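Local coordinates for protein SAM-dependent O-methyltransferase (Leptospira interrogans, PDB 2HNK) that binds S-adenosyl-L-homocysteine in a modified Rossmann fold and probably transfers methyl groups from S-adenosylmethionine to oxygen atoms of its substrates, at residues 100-103 against 104-107; 197-200 against 201-205; 12-15 against 16-19; 48-51 against 52-55. All blocks are in the same frame, centred on the assembly; numbering follows the deposited sequence.

Contact 1: 100-103 against 104-107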
# COMPACT_ATOMS: atom_id res chain seq x y z
N VAL C 100 6.53 -12.40 25.01
CA VAL C 100 7.66 -11.90 24.22
C VAL C 100 7.29 -10.56 23.58
O VAL C 100 8.06 -9.60 23.64
CB VAL C 100 8.13 -12.89 23.13
CG1 VAL C 100 9.38 -12.35 22.38
CG2 VAL C 100 8.39 -14.27 23.72
N ALA C 101 6.09 -10.49 22.98
CA ALA C 101 5.59 -9.24 22.40
C ALA C 101 5.67 -8.08 23.39
O ALA C 101 6.28 -7.06 23.08
CB ALA C 101 4.17 -9.41 21.89
N ARG C 102 5.09 -8.24 24.58
CA ARG C 102 5.09 -7.18 25.60
C ARG C 102 6.49 -6.78 26.04
O ARG C 102 6.75 -5.60 26.30
CB ARG C 102 4.23 -7.56 26.81
CG ARG C 102 4.10 -6.40 27.79
CD ARG C 102 3.15 -6.70 28.92
NE ARG C 102 1.75 -6.81 28.49
CZ ARG C 102 0.98 -5.78 28.13
NH1 ARG C 102 1.47 -4.55 28.10
NH2 ARG C 102 -0.28 -6.00 27.78
N LYS C 103 7.39 -7.75 26.12
CA LYS C 103 8.79 -7.46 26.36
C LYS C 103 9.28 -6.36 25.40
O LYS C 103 9.92 -5.40 25.81
CB LYS C 103 9.63 -8.73 26.21
CG LYS C 103 11.12 -8.51 26.32
CD LYS C 103 11.87 -9.72 25.83
CE LYS C 103 13.35 -9.44 25.78
NZ LYS C 103 14.12 -10.68 25.48
N TYR C 104 8.93 -6.50 24.12
CA TYR C 104 9.38 -5.53 23.10
C TYR C 104 8.55 -4.26 23.05
O TYR C 104 9.10 -3.19 22.79
CB TYR C 104 9.54 -6.21 21.74
CG TYR C 104 10.74 -7.11 21.74
CD1 TYR C 104 10.61 -8.46 22.10
CD2 TYR C 104 12.01 -6.61 21.45
CE1 TYR C 104 11.73 -9.29 22.14
CE2 TYR C 104 13.13 -7.43 21.50
CZ TYR C 104 12.98 -8.77 21.85
OH TYR C 104 14.09 -9.59 21.88
N TRP C 105 7.25 -4.36 23.32
CA TRP C 105 6.42 -3.17 23.51
C TRP C 105 7.03 -2.26 24.60
O TRP C 105 7.14 -1.04 24.42
CB TRP C 105 4.99 -3.54 23.90
CG TRP C 105 4.25 -4.41 22.93
CD1 TRP C 105 4.50 -4.57 21.59
CD2 TRP C 105 3.08 -5.20 23.21
NE1 TRP C 105 3.58 -5.42 21.03
CE2 TRP C 105 2.70 -5.82 22.00
CE3 TRP C 105 2.33 -5.44 24.37
CZ2 TRP C 105 1.60 -6.69 21.92
CZ3 TRP C 105 1.23 -6.30 24.29
CH2 TRP C 105 0.87 -6.91 23.07
N LYS C 106 7.42 -2.88 25.72
CA LYS C 106 8.02 -2.16 26.84
C LYS C 106 9.38 -1.57 26.48
O LYS C 106 9.65 -0.41 26.80
CB LYS C 106 8.14 -3.05 28.08
CG LYS C 106 8.42 -2.29 29.38
CD LYS C 106 8.44 -3.23 30.59
CE LYS C 106 7.05 -3.78 30.96
NZ LYS C 106 6.11 -2.72 31.44
N GLU C 107 10.22 -2.37 25.81
CA GLU C 107 11.52 -1.90 25.30
C GLU C 107 11.39 -0.65 24.44
O GLU C 107 12.26 0.21 24.45
CB GLU C 107 12.21 -2.99 24.47
CG GLU C 107 13.01 -4.00 25.29
CD GLU C 107 13.97 -4.84 24.43
OE1 GLU C 107 14.32 -4.40 23.31
OE2 GLU C 107 14.38 -5.93 24.89
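W105 folds its indole back against the preceding turn of the helix, against A101 and R102. With CG beside the backbone N (chi1 -58°), the ring plane lies under A101 O, which sits 3.3 Å from W105 CG, while the methyl A101 CB reaches the six-membered ring at CZ2, 3.7 Å away. V100 and Y104 run the same way, V100 CG1 being 3.9 Å from Y104 CE1. The extended chain of K103 follows the same tyrosine, its CD 3.7 Å from Y104 CE1.

R102 meets the indole differently. Its chain bends at chi3 (-68°) and brings the guanidinium to the rim of the ring, where W105 CZ3 lies over the middle of the guanidinium face. The two planes stand 86° apart, so the indole offers its edge and the faces do not stack; R102 NH1 forms a salt bridge with E111.

Among the charged ends, K103 NZ and E107 OE2 stay 4.8 Å apart. K103 pairs with E33, which also takes the Y104 hydroxyl, and E107 reaches S26 and K29.

In the backbone, W105 N bonds to A101 O at 2.9 Å, and K106 and E107 reach back four residues likewise. Y104 N is shared between V100 O and, weakly, A101 O.

W105 rests on I114 and R102 on L116, both of strand 114-118: this is the helix of a beta-alpha-beta unit, joining strands 87-92 and 114-118 as in Rossmann-like methyltransferases.

Contact 2: 197-200 against 201-205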
# COMPACT_ATOMS: atom_id res chain seq x y z
N SER C 197 -6.09 -25.00 6.13
CA SER C 197 -5.56 -23.63 6.10
C SER C 197 -5.67 -23.06 4.68
O SER C 197 -6.20 -21.96 4.47
CB SER C 197 -4.12 -23.58 6.59
OG SER C 197 -3.31 -24.46 5.83
N THR C 198 -5.19 -23.86 3.72
CA THR C 198 -5.25 -23.52 2.30
C THR C 198 -6.68 -23.30 1.84
O THR C 198 -6.94 -22.37 1.06
CB THR C 198 -4.61 -24.61 1.43
OG1 THR C 198 -3.36 -25.02 2.00
CG2 THR C 198 -4.38 -24.11 -0.00
N VAL C 199 -7.60 -24.14 2.32
CA VAL C 199 -9.02 -23.99 1.98
C VAL C 199 -9.57 -22.67 2.55
O VAL C 199 -10.20 -21.89 1.83
CB VAL C 199 -9.87 -25.24 2.40
CG1 VAL C 199 -11.37 -25.00 2.21
CG2 VAL C 199 -9.43 -26.49 1.61
N GLY C 200 -9.31 -22.40 3.83
CA GLY C 200 -9.74 -21.15 4.48
C GLY C 200 -9.31 -19.90 3.73
O GLY C 200 -10.12 -19.03 3.44
N ILE C 201 -8.03 -19.83 3.38
CA ILE C 201 -7.48 -18.72 2.60
C ILE C 201 -8.11 -18.56 1.20
O ILE C 201 -8.49 -17.45 0.83
CB ILE C 201 -5.92 -18.78 2.54
CG1 ILE C 201 -5.35 -18.67 3.95
CG2 ILE C 201 -5.35 -17.69 1.61
CD1 ILE C 201 -3.89 -19.03 4.07
N ARG C 202 -8.23 -19.66 0.46
CA ARG C 202 -8.93 -19.65 -0.85
C ARG C 202 -10.34 -19.10 -0.75
O ARG C 202 -10.74 -18.25 -1.56
CB ARG C 202 -9.00 -21.05 -1.47
CG ARG C 202 -7.76 -21.51 -2.20
CD ARG C 202 -8.10 -22.61 -3.20
NE ARG C 202 -6.91 -23.39 -3.53
CZ ARG C 202 -6.60 -24.57 -2.99
NH1 ARG C 202 -7.40 -25.14 -2.10
NH2 ARG C 202 -5.49 -25.19 -3.34
N LYS C 203 -11.10 -19.61 0.22
CA LYS C 203 -12.47 -19.16 0.49
C LYS C 203 -12.51 -17.68 0.86
O LYS C 203 -13.39 -16.95 0.42
CB LYS C 203 -13.07 -19.97 1.64
CG LYS C 203 -13.53 -21.36 1.28
CD LYS C 203 -14.29 -21.96 2.45
CE LYS C 203 -15.58 -22.62 1.99
NZ LYS C 203 -16.65 -22.43 3.03
N PHE C 204 -11.56 -17.26 1.69
CA PHE C 204 -11.42 -15.85 2.05
C PHE C 204 -11.16 -15.00 0.80
O PHE C 204 -11.87 -14.02 0.58
CB PHE C 204 -10.30 -15.67 3.09
CG PHE C 204 -9.98 -14.23 3.39
CD1 PHE C 204 -10.68 -13.54 4.37
CD2 PHE C 204 -8.96 -13.57 2.69
CE1 PHE C 204 -10.39 -12.21 4.66
CE2 PHE C 204 -8.65 -12.23 2.97
CZ PHE C 204 -9.37 -11.55 3.96
N ASN C 205 -10.18 -15.37 -0.01
CA ASN C 205 -9.86 -14.61 -1.23
C ASN C 205 -11.06 -14.49 -2.15
O ASN C 205 -11.30 -13.45 -2.75
CB ASN C 205 -8.65 -15.19 -1.98
CG ASN C 205 -7.35 -15.04 -1.21
OD1 ASN C 205 -7.25 -14.25 -0.26
ND2 ASN C 205 -6.33 -15.80 -1.61
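I201, G200 and R202 carry this turn of helix 196-210. I201 folds back over the turn before it: CG1 lies beside its own backbone N (chi1 -62°) and comes to 3.4 Å from S197 O. That same oxygen accepts I201 N at 3.0 Å, with an N-H...O angle of 172°. The isoleucine side chain also packs on K157 and W184, and S197 OG bonds to W184 NE1.

G200 enters through its backbone. Its carbonyl O takes F204 N at 2.9 Å and has F204 CB 3.4 Å away, while the phenyl ring swings off to meet Y160 edge-to-face and to pack on strand 175-180.

R202 stretches back alongside T198, both side chains heading the same way. The methyl T198 CG2 settles over one face of the guanidinium, toward its rim, 3.7 Å from R202 NH2. At the edge of the same group V199 CG2 stands 4.4 Å from R202 NH1. T198 OG1 is turned to E195, and Y15 of the second subunit packs on R202.

Covering a face with a methyl group leaves the guanidinium N-H groups, which lie in its plane, available to other acceptors: R202 NE bonds to V188 O and NH2 to H193 O. Two of the arginine's nitrogens thus serve loop carbonyls, while its side chain meets T198 and V199 by van der Waals contact.

Contact 3: 12-15 against 16-19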
# COMPACT_ATOMS: atom_id res chain seq x y z
N LEU C 12 18.82 -8.47 -5.24
CA LEU C 12 17.83 -7.42 -5.39
C LEU C 12 17.05 -7.19 -4.08
O LEU C 12 16.68 -6.07 -3.76
CB LEU C 12 16.89 -7.72 -6.57
CG LEU C 12 15.90 -6.67 -7.11
CD1 LEU C 12 16.54 -5.30 -7.44
CD2 LEU C 12 15.16 -7.23 -8.31
N GLU C 13 16.85 -8.27 -3.32
CA GLU C 13 16.21 -8.19 -2.01
C GLU C 13 17.08 -7.46 -0.98
O GLU C 13 16.58 -6.72 -0.13
CB GLU C 13 15.77 -9.58 -1.51
CG GLU C 13 14.60 -10.16 -2.32
CD GLU C 13 13.94 -11.38 -1.69
OE1 GLU C 13 14.64 -12.18 -1.03
OE2 GLU C 13 12.72 -11.54 -1.88
N GLU C 14 18.39 -7.67 -1.08
CA GLU C 14 19.35 -6.94 -0.26
C GLU C 14 19.38 -5.45 -0.63
O GLU C 14 19.47 -4.59 0.25
CB GLU C 14 20.74 -7.57 -0.38
CG GLU C 14 21.81 -6.90 0.50
CD GLU C 14 21.53 -6.98 2.01
OE1 GLU C 14 22.14 -6.19 2.77
OE2 GLU C 14 20.71 -7.82 2.46
N TYR C 15 19.29 -5.15 -1.93
CA TYR C 15 19.15 -3.78 -2.39
C TYR C 15 17.89 -3.12 -1.80
O TYR C 15 17.96 -2.01 -1.26
CB TYR C 15 19.15 -3.70 -3.93
CG TYR C 15 18.93 -2.30 -4.43
CD1 TYR C 15 20.02 -1.48 -4.76
CD2 TYR C 15 17.64 -1.77 -4.55
CE1 TYR C 15 19.83 -0.19 -5.20
CE2 TYR C 15 17.44 -0.48 -4.99
CZ TYR C 15 18.54 0.31 -5.31
OH TYR C 15 18.36 1.60 -5.76
N ILE C 16 16.75 -3.81 -1.91
CA ILE C 16 15.48 -3.33 -1.35
C ILE C 16 15.61 -3.00 0.14
O ILE C 16 15.29 -1.88 0.57
CB ILE C 16 14.31 -4.33 -1.58
CG1 ILE C 16 14.00 -4.46 -3.08
CG2 ILE C 16 13.07 -3.89 -0.83
CD1 ILE C 16 13.13 -5.66 -3.45
N PHE C 17 16.10 -3.96 0.91
CA PHE C 17 16.39 -3.79 2.33
C PHE C 17 17.24 -2.54 2.59
O PHE C 17 16.85 -1.68 3.37
CB PHE C 17 17.10 -5.04 2.87
CG PHE C 17 17.38 -5.00 4.35
CD1 PHE C 17 16.37 -5.26 5.27
CD2 PHE C 17 18.65 -4.72 4.82
CE1 PHE C 17 16.61 -5.23 6.64
CE2 PHE C 17 18.91 -4.68 6.20
CZ PHE C 17 17.89 -4.93 7.11
N ARG C 18 18.37 -2.43 1.90
CA ARG C 18 19.32 -1.34 2.12
C ARG C 18 18.78 0.03 1.70
O ARG C 18 19.32 1.05 2.11
CB ARG C 18 20.63 -1.62 1.41
CG ARG C 18 21.49 -2.66 2.09
CD ARG C 18 22.83 -2.80 1.40
NE ARG C 18 23.54 -4.00 1.82
CZ ARG C 18 24.30 -4.76 1.02
NH1 ARG C 18 24.45 -4.44 -0.26
NH2 ARG C 18 24.89 -5.84 1.51
N ASN C 19 17.72 0.04 0.91
CA ASN C 19 17.13 1.27 0.39
C ASN C 19 15.72 1.57 0.87
O ASN C 19 15.08 2.48 0.34
CB ASN C 19 17.15 1.25 -1.13
CG ASN C 19 18.52 1.50 -1.68
OD1 ASN C 19 18.92 2.65 -1.89
ND2 ASN C 19 19.27 0.43 -1.91
O HOH W 1 19.94 3.29 -4.41
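The Y15 ring has the amide of N19 over one face, with N19 ND2 above the ring centre and 3.4 Å from Y15 CE1; amide and ring are only 24° from parallel. At R18, one face of the guanidinium is covered by E14, whose CG lies over its centre, 3.3 Å from R18 CZ. E14 bends at chi2 (62°), and OE1 arrives from that face to form a salt bridge with R18 NE at 2.8 Å.

The amide of N19 is fixed at both ends. ND2 gives a straight bond, 170° at the hydrogen, to Y15 O, 2.8 Å away and in the amide plane. On the other side of the group, N19 OD1 takes a hydrogen from a water at 2.8 Å, and that water accepts from Y15 OH at 2.7 Å. N19 is the first residue to leave helical phi/psi, and it still holds Y15 O through its side chain and, weakly, its own N.

Helix 10-18 lies at the subunit interface: F17 rests on P46 and E47 of helix 46-59 in its own chain, whereas Y15 OH bonds to N205 ND2 of helix 196-210 of the second subunit, and L12 and I16 pack on its L183.

Contact 4: 48-51 against 52-55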
# COMPACT_ATOMS: atom_id res chain seq x y z
N GLU C 48 7.86 -5.98 5.07
CA GLU C 48 6.42 -6.00 5.29
C GLU C 48 6.04 -5.10 6.46
O GLU C 48 5.05 -4.38 6.38
CB GLU C 48 5.89 -7.41 5.50
CG GLU C 48 4.41 -7.40 5.87
CD GLU C 48 3.76 -8.75 5.92
OE1 GLU C 48 2.53 -8.77 6.04
OE2 GLU C 48 4.45 -9.78 5.83
N GLY C 49 6.84 -5.13 7.52
CA GLY C 49 6.69 -4.21 8.65
C GLY C 49 6.57 -2.76 8.22
O GLY C 49 5.63 -2.06 8.63
N GLN C 50 7.50 -2.32 7.37
CA GLN C 50 7.52 -0.96 6.84
C GLN C 50 6.31 -0.63 5.98
O GLN C 50 5.81 0.51 5.98
CB GLN C 50 8.81 -0.70 6.05
CG GLN C 50 9.91 -0.07 6.86
CD GLN C 50 9.51 1.28 7.41
OE1 GLN C 50 9.25 1.42 8.61
NE2 GLN C 50 9.44 2.29 6.54
N PHE C 51 5.86 -1.64 5.24
CA PHE C 51 4.65 -1.55 4.44
C PHE C 51 3.43 -1.28 5.33
O PHE C 51 2.64 -0.39 5.05
CB PHE C 51 4.50 -2.84 3.63
CG PHE C 51 3.35 -2.85 2.65
CD1 PHE C 51 3.23 -1.86 1.67
CD2 PHE C 51 2.40 -3.87 2.69
CE1 PHE C 51 2.18 -1.87 0.77
CE2 PHE C 51 1.35 -3.89 1.79
CZ PHE C 51 1.24 -2.89 0.83
N LEU C 52 3.31 -2.05 6.42
CA LEU C 52 2.24 -1.85 7.40
C LEU C 52 2.34 -0.46 8.06
O LEU C 52 1.34 0.23 8.24
CB LEU C 52 2.26 -2.96 8.47
CG LEU C 52 2.14 -4.42 8.01
CD1 LEU C 52 2.27 -5.39 9.18
CD2 LEU C 52 0.85 -4.67 7.24
N ASN C 53 3.57 -0.07 8.38
CA ASN C 53 3.85 1.25 8.93
C ASN C 53 3.32 2.37 8.02
O ASN C 53 2.50 3.17 8.45
CB ASN C 53 5.36 1.40 9.21
CG ASN C 53 5.69 2.65 10.01
OD1 ASN C 53 5.67 3.76 9.48
ND2 ASN C 53 6.00 2.48 11.28
N ILE C 54 3.75 2.39 6.76
CA ILE C 54 3.33 3.44 5.83
C ILE C 54 1.82 3.45 5.60
O ILE C 54 1.19 4.51 5.57
CB ILE C 54 4.15 3.43 4.49
CG1 ILE C 54 4.17 4.82 3.85
CG2 ILE C 54 3.64 2.40 3.49
CD1 ILE C 54 5.49 5.52 3.96
N LEU C 55 1.24 2.26 5.45
CA LEU C 55 -0.20 2.12 5.27
C LEU C 55 -1.00 2.67 6.45
O LEU C 55 -2.04 3.28 6.26
CB LEU C 55 -0.57 0.66 5.04
CG LEU C 55 -0.98 0.12 3.66
CD1 LEU C 55 -0.52 0.94 2.46
CD2 LEU C 55 -0.54 -1.35 3.53
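Q50 O accepts I54 N at 2.9 Å with a nearly straight N-H...O angle of 169°, and N53 CB leans on the same oxygen at 3.4 Å. One residue along, F51 O is similarly enclosed: L55 N bonds to it at 3.0 Å, while the methyl I54 CG2 presses in at 3.3 Å.

The main side-chain contact is between F51 and L55. L55 sends CD2 over one face of the phenyl ring in a CH-pi contact, 3.7 Å from the centroid of the F51 ring and 17° off its normal; the nearest ring carbons are CZ and CE2. F51 holds CG opposite its backbone N (chi1 -175°), which carries the ring outward beside the leucine one turn on, so that L55 CD2 can reach its face. On the strand side, both rest on L227, and L55 also meets L55 of the second subunit.

L52 curls back the other way, its CG 3.3 Å from E48 O, and packs on S74, a residue that binds S-adenosyl-L-homocysteine. Q50 and N53 run side by side with Q50 OE1 3.9 Å from N53 CB; Q50 NE2 bonds to V216 O of the second subunit.

The chemistry is therefore mixed: backbone bonds satisfy the peptide groups, the F51-L55 pair gives an apolar face toward strand 225-230, and Q50 carries a polar link to the second subunit.

In the fold
Along the chain the order is contact 3, contact 4, contact 1, contact 2, each within a single helix: 10-18, 46-59, 95-107 and 196-210. Contacts 3 and 4 are nearest, with centres about 16 Å apart, and F17 of the first helix touches the start of the second. Contact 1 sits about 19 Å from contact 4 between centres; helix 73-81 is touched by both. Contact 2 lies about 31 Å from contact 1, on the opposite side of the chain's centre. Contacts 2, 3 and 4 all reach the second subunit, so the dimer draws on helices from separate parts of the chain, while contact 1, on the helix of the beta-alpha-beta unit and against helix 25-35, is touched by no other chain.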